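Local coordinates for protein 1,3-alpha-isomaltosidase (Kribbella flavida DSM 17836, PDB 5X3I) that hydrolyses the alpha-1,3-glucosidic linkages of the cyclic tetrasaccharide cyclobis-(1-6)-alpha-nigerosyl, yielding isomaltose inside the cell, at residues R185-D197 / S546-G558. The protein carries 1 engineered substitution. Residues are numbered along the deposited sequence; the frame is centred on the assembly and turned at random.
Sequences RLVGFGERYDALD and SSVTAGLTAASCG
One face of the Y193 ring is covered by A550, whose CB sits 4.0 Å from the ring centroid and 20° off the normal, a CH-pi contact; the other flat group, the R192 guanidinium, has the F189 carbonyl at its edge. Here the loop after strand 185-188 of the galactose mutarotase-like N-terminal domain packs lengthwise on helix 541-556 of the family 31 TIM barrel. At the end near the active site, the Y193 hydroxyl is hydrogen-bonded to A534 O, and the tyrosine side chain lies about 8 Å from that of D536, the probable proton donor. E191 carries its CG anti to the backbone N (chi1 180°), which lays the extended chain along A550 (CG to CB 3.6 Å), and OE2 is hydrogen-bonded to W562 NE1. NE and NH2 of R192 both donate to F189 O, nearly in the guanidinium plane, NE from above the carbonyl plane and NH2 within it. The central polar link is a nearly straight bond (167°) from R192 N to T553 OG1, 2.8 Å long. A valine in place of T553 would probably leave this buried R192 amide without its acceptor. Farther along, L196 CD1 meets L552 CB at 3.9 Å, the two side chains crossing at about a right angle. Near the helix's C-terminal end, which closes in a Schellman motif at G558, G190 N makes a weak 3.4 Å hydrogen bond to C557 SG.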
loop_
_atom_site.group_PDB
_atom_site.type_symbol
_atom_site.label_atom_id
_atom_site.label_comp_id
_atom_site.label_asym_id
_atom_site.label_seq_id
_atom_site.Cartn_x
_atom_site.Cartn_y
_atom_site.Cartn_z
ATOM N N ARG A 185 -21.722 -9.917 6.950
ATOM C CA ARG A 185 -20.548 -9.825 6.088
ATOM C C ARG A 185 -19.441 -9.073 6.811
ATOM O O ARG A 185 -19.714 -8.249 7.674
ATOM C CB ARG A 185 -20.884 -9.118 4.775
ATOM C CG ARG A 185 -21.265 -10.031 3.634
ATOM C CD ARG A 185 -22.689 -10.531 3.740
ATOM N NE ARG A 185 -23.011 -11.389 2.606
ATOM C CZ ARG A 185 -24.199 -11.942 2.399
ATOM N NH1 ARG A 185 -25.193 -11.719 3.249
ATOM N NH2 ARG A 185 -24.395 -12.714 1.340
ATOM N N LEU A 186 -18.195 -9.375 6.469
ATOM C CA LEU A 186 -17.062 -8.664 7.033
ATOM C C LEU A 186 -16.356 -7.862 5.937
ATOM O O LEU A 186 -15.733 -8.436 5.052
ATOM C CB LEU A 186 -16.094 -9.638 7.696
ATOM C CG LEU A 186 -16.729 -10.642 8.668
ATOM C CD1 LEU A 186 -15.713 -11.697 9.080
ATOM C CD2 LEU A 186 -17.291 -9.934 9.880
ATOM N N VAL A 187 -16.455 -6.537 6.007
ATOM C CA VAL A 187 -15.927 -5.663 4.945
ATOM C C VAL A 187 -15.031 -4.593 5.549
ATOM O O VAL A 187 -15.436 -3.881 6.457
ATOM C CB VAL A 187 -17.064 -5.013 4.133
ATOM C CG1 VAL A 187 -16.497 -4.013 3.088
ATOM C CG2 VAL A 187 -17.894 -6.084 3.450
ATOM N N GLY A 188 -13.790 -4.504 5.088
ATOM C CA GLY A 188 -12.840 -3.742 5.873
ATOM C C GLY A 188 -11.402 -4.170 5.724
ATOM O O GLY A 188 -10.957 -4.620 4.680
ATOM N N PHE A 189 -10.683 -3.966 6.820
ATOM C CA PHE A 189 -9.324 -4.443 7.017
ATOM C C PHE A 189 -8.353 -3.697 6.126
ATOM O O PHE A 189 -7.292 -4.201 5.802
ATOM C CB PHE A 189 -9.232 -5.952 6.748
ATOM C CG PHE A 189 -10.231 -6.778 7.522
ATOM C CD1 PHE A 189 -9.988 -7.132 8.832
ATOM C CD2 PHE A 189 -11.402 -7.217 6.924
ATOM C CE1 PHE A 189 -10.903 -7.901 9.547
ATOM C CE2 PHE A 189 -12.321 -7.988 7.629
ATOM C CZ PHE A 189 -12.071 -8.327 8.937
ATOM N N GLY A 190 -8.716 -2.467 5.787
ATOM C CA GLY A 190 -7.909 -1.651 4.908
ATOM C C GLY A 190 -8.186 -1.998 3.464
ATOM O O GLY A 190 -9.319 -2.296 3.088
ATOM N N GLU A 191 -7.139 -1.943 2.656
ATOM C CA GLU A 191 -7.228 -2.205 1.231
ATOM C C GLU A 191 -7.015 -3.697 0.949
ATOM O O GLU A 191 -5.950 -4.229 1.220
ATOM C CB GLU A 191 -6.194 -1.353 0.489
ATOM C CG GLU A 191 -6.163 -1.519 -1.008
ATOM C CD GLU A 191 -5.037 -0.712 -1.644
ATOM O OE1 GLU A 191 -3.944 -0.635 -1.038
ATOM O OE2 GLU A 191 -5.248 -0.157 -2.736
ATOM N N ARG A 192 -8.030 -4.356 0.396
ATOM C CA ARG A 192 -7.990 -5.802 0.185
ATOM C C ARG A 192 -8.235 -6.154 -1.269
ATOM O O ARG A 192 -9.109 -5.585 -1.914
ATOM C CB ARG A 192 -9.012 -6.495 1.088
ATOM C CG ARG A 192 -8.727 -6.314 2.557
ATOM C CD ARG A 192 -7.451 -7.040 2.962
ATOM N NE ARG A 192 -6.915 -6.537 4.218
ATOM C CZ ARG A 192 -5.928 -7.104 4.899
ATOM N NH1 ARG A 192 -5.370 -8.227 4.466
ATOM N NH2 ARG A 192 -5.505 -6.540 6.020
ATOM N N TYR A 193 -7.371 -7.003 -1.813
ATOM C CA TYR A 193 -7.445 -7.343 -3.217
ATOM C C TYR A 193 -8.172 -8.639 -3.608
ATOM O O TYR A 193 -8.434 -8.852 -4.786
ATOM C CB TYR A 193 -6.010 -7.402 -3.760
ATOM C CG TYR A 193 -5.196 -6.125 -3.576
ATOM C CD1 TYR A 193 -4.702 -5.751 -2.327
ATOM C CD2 TYR A 193 -4.901 -5.313 -4.660
ATOM C CE1 TYR A 193 -3.953 -4.598 -2.169
ATOM C CE2 TYR A 193 -4.161 -4.165 -4.510
ATOM C CZ TYR A 193 -3.689 -3.808 -3.271
ATOM O OH TYR A 193 -2.949 -2.661 -3.134
ATOM N N ASP A 194 -8.427 -9.534 -2.654
ATOM C CA ASP A 194 -9.112 -10.789 -2.980
ATOM C C ASP A 194 -10.639 -10.756 -2.938
ATOM O O ASP A 194 -11.286 -11.303 -3.819
ATOM C CB ASP A 194 -8.582 -11.951 -2.110
ATOM C CG ASP A 194 -8.587 -11.646 -0.637
ATOM O OD1 ASP A 194 -9.085 -10.574 -0.240
ATOM O OD2 ASP A 194 -8.091 -12.500 0.131
ATOM N N ALA A 195 -11.218 -10.140 -1.916
ATOM C CA ALA A 195 -12.678 -10.101 -1.809
ATOM C C ALA A 195 -13.192 -8.892 -1.040
ATOM O O ALA A 195 -12.529 -8.392 -0.142
ATOM C CB ALA A 195 -13.197 -11.397 -1.158
ATOM N N LEU A 196 -14.383 -8.427 -1.397
ATOM C CA LEU A 196 -15.056 -7.405 -0.610
ATOM C C LEU A 196 -15.443 -7.956 0.770
ATOM O O LEU A 196 -15.140 -7.362 1.806
ATOM C CB LEU A 196 -16.295 -6.896 -1.343
ATOM C CG LEU A 196 -17.069 -5.779 -0.643
ATOM C CD1 LEU A 196 -16.325 -4.456 -0.736
ATOM C CD2 LEU A 196 -18.457 -5.649 -1.228
ATOM N N ASP A 197 -16.107 -9.105 0.769
ATOM C CA ASP A 197 -16.506 -9.774 2.010
ATOM C C ASP A 197 -15.430 -10.770 2.436
ATOM O O ASP A 197 -15.109 -11.683 1.698
ATOM C CB ASP A 197 -17.850 -10.464 1.811
ATOM C CG ASP A 197 -18.233 -11.380 2.968
ATOM O OD1 ASP A 197 -17.789 -11.175 4.119
ATOM O OD2 ASP A 197 -19.017 -12.302 2.703
ATOM N N SER A 546 -9.115 -7.480 -9.016
ATOM C CA SER A 546 -8.517 -7.273 -7.701
ATOM C C SER A 546 -8.445 -5.779 -7.375
ATOM O O SER A 546 -8.671 -5.361 -6.237
ATOM C CB SER A 546 -7.118 -7.880 -7.633
ATOM O OG SER A 546 -7.165 -9.294 -7.698
ATOM N N SER A 547 -8.156 -4.979 -8.390
ATOM C CA SER A 547 -7.984 -3.549 -8.182
ATOM C C SER A 547 -9.298 -2.861 -7.816
ATOM O O SER A 547 -9.328 -2.037 -6.917
ATOM C CB SER A 547 -7.361 -2.919 -9.422
ATOM O OG SER A 547 -6.036 -3.390 -9.599
ATOM N N VAL A 548 -10.384 -3.212 -8.497
ATOM C CA VAL A 548 -11.701 -2.707 -8.119
ATOM C C VAL A 548 -12.016 -3.030 -6.648
ATOM O O VAL A 548 -12.513 -2.185 -5.913
ATOM C CB VAL A 548 -12.809 -3.282 -9.021
ATOM C CG1 VAL A 548 -14.182 -2.916 -8.484
ATOM C CG2 VAL A 548 -12.632 -2.790 -10.454
ATOM N N THR A 549 -11.695 -4.252 -6.228
ATOM C CA THR A 549 -11.955 -4.685 -4.852
ATOM C C THR A 549 -11.121 -3.890 -3.864
ATOM O O THR A 549 -11.595 -3.523 -2.794
ATOM C CB THR A 549 -11.664 -6.188 -4.675
ATOM O OG1 THR A 549 -12.449 -6.926 -5.613
ATOM C CG2 THR A 549 -12.007 -6.646 -3.250
ATOM N N ALA A 550 -9.880 -3.612 -4.249
ATOM C CA ALA A 550 -8.980 -2.800 -3.446
ATOM C C ALA A 550 -9.580 -1.416 -3.183
ATOM O O ALA A 550 -9.634 -0.969 -2.050
ATOM C CB ALA A 550 -7.625 -2.676 -4.135
ATOM N N GLY A 551 -10.036 -0.756 -4.245
ATOM C CA GLY A 551 -10.698 0.535 -4.119
ATOM C C GLY A 551 -11.913 0.512 -3.209
ATOM O O GLY A 551 -12.054 1.360 -2.341
ATOM N N LEU A 552 -12.781 -0.476 -3.400
ATOM C CA LEU A 552 -14.004 -0.603 -2.599
ATOM C C LEU A 552 -13.734 -0.833 -1.116
ATOM O O LEU A 552 -14.363 -0.219 -0.259
ATOM C CB LEU A 552 -14.860 -1.735 -3.145
ATOM C CG LEU A 552 -15.410 -1.418 -4.525
ATOM C CD1 LEU A 552 -16.004 -2.636 -5.169
ATOM C CD2 LEU A 552 -16.434 -0.303 -4.391
ATOM N N THR A 553 -12.800 -1.725 -0.819
ATOM C CA THR A 553 -12.462 -2.023 0.559
ATOM C C THR A 553 -11.766 -0.834 1.206
ATOM O O THR A 553 -12.109 -0.465 2.324
ATOM C CB THR A 553 -11.585 -3.287 0.680
ATOM O OG1 THR A 553 -10.533 -3.264 -0.288
ATOM C CG2 THR A 553 -12.439 -4.538 0.452
ATOM N N ALA A 554 -10.829 -0.208 0.491
ATOM C CA ALA A 554 -10.170 0.995 1.008
ATOM C C ALA A 554 -11.186 2.088 1.334
ATOM O O ALA A 554 -11.103 2.740 2.371
ATOM C CB ALA A 554 -9.129 1.516 0.019
ATOM N N ALA A 555 -12.145 2.278 0.439
ATOM C CA ALA A 555 -13.187 3.281 0.646
ATOM C C ALA A 555 -14.039 2.978 1.880
ATOM O O ALA A 555 -14.412 3.877 2.615
ATOM C CB ALA A 555 -14.067 3.375 -0.576
ATOM N N SER A 556 -14.351 1.702 2.096
ATOM C CA SER A 556 -15.143 1.319 3.268
ATOM C C SER A 556 -14.434 1.683 4.566
ATOM O O SER A 556 -15.061 1.785 5.612
ATOM C CB SER A 556 -15.452 -0.174 3.251
ATOM O OG SER A 556 -16.217 -0.531 2.125
ATOM N N CYS A 557 -13.118 1.837 4.487
ATOM C CA CYS A 557 -12.278 2.216 5.616
ATOM C C CYS A 557 -11.902 3.702 5.673
ATOM O O CYS A 557 -11.121 4.114 6.530
ATOM C CB CYS A 557 -11.028 1.334 5.615
ATOM S SG CYS A 557 -11.472 -0.450 5.682
ATOM N N GLY A 558 -12.431 4.497 4.740
ATOM C CA GLY A 558 -12.227 5.932 4.776
ATOM C C GLY A 558 -11.127 6.469 3.871
ATOM O O GLY A 558 -10.738 7.634 3.997
HETATM O O HOH W 1 -11.409 -9.559 -6.238
#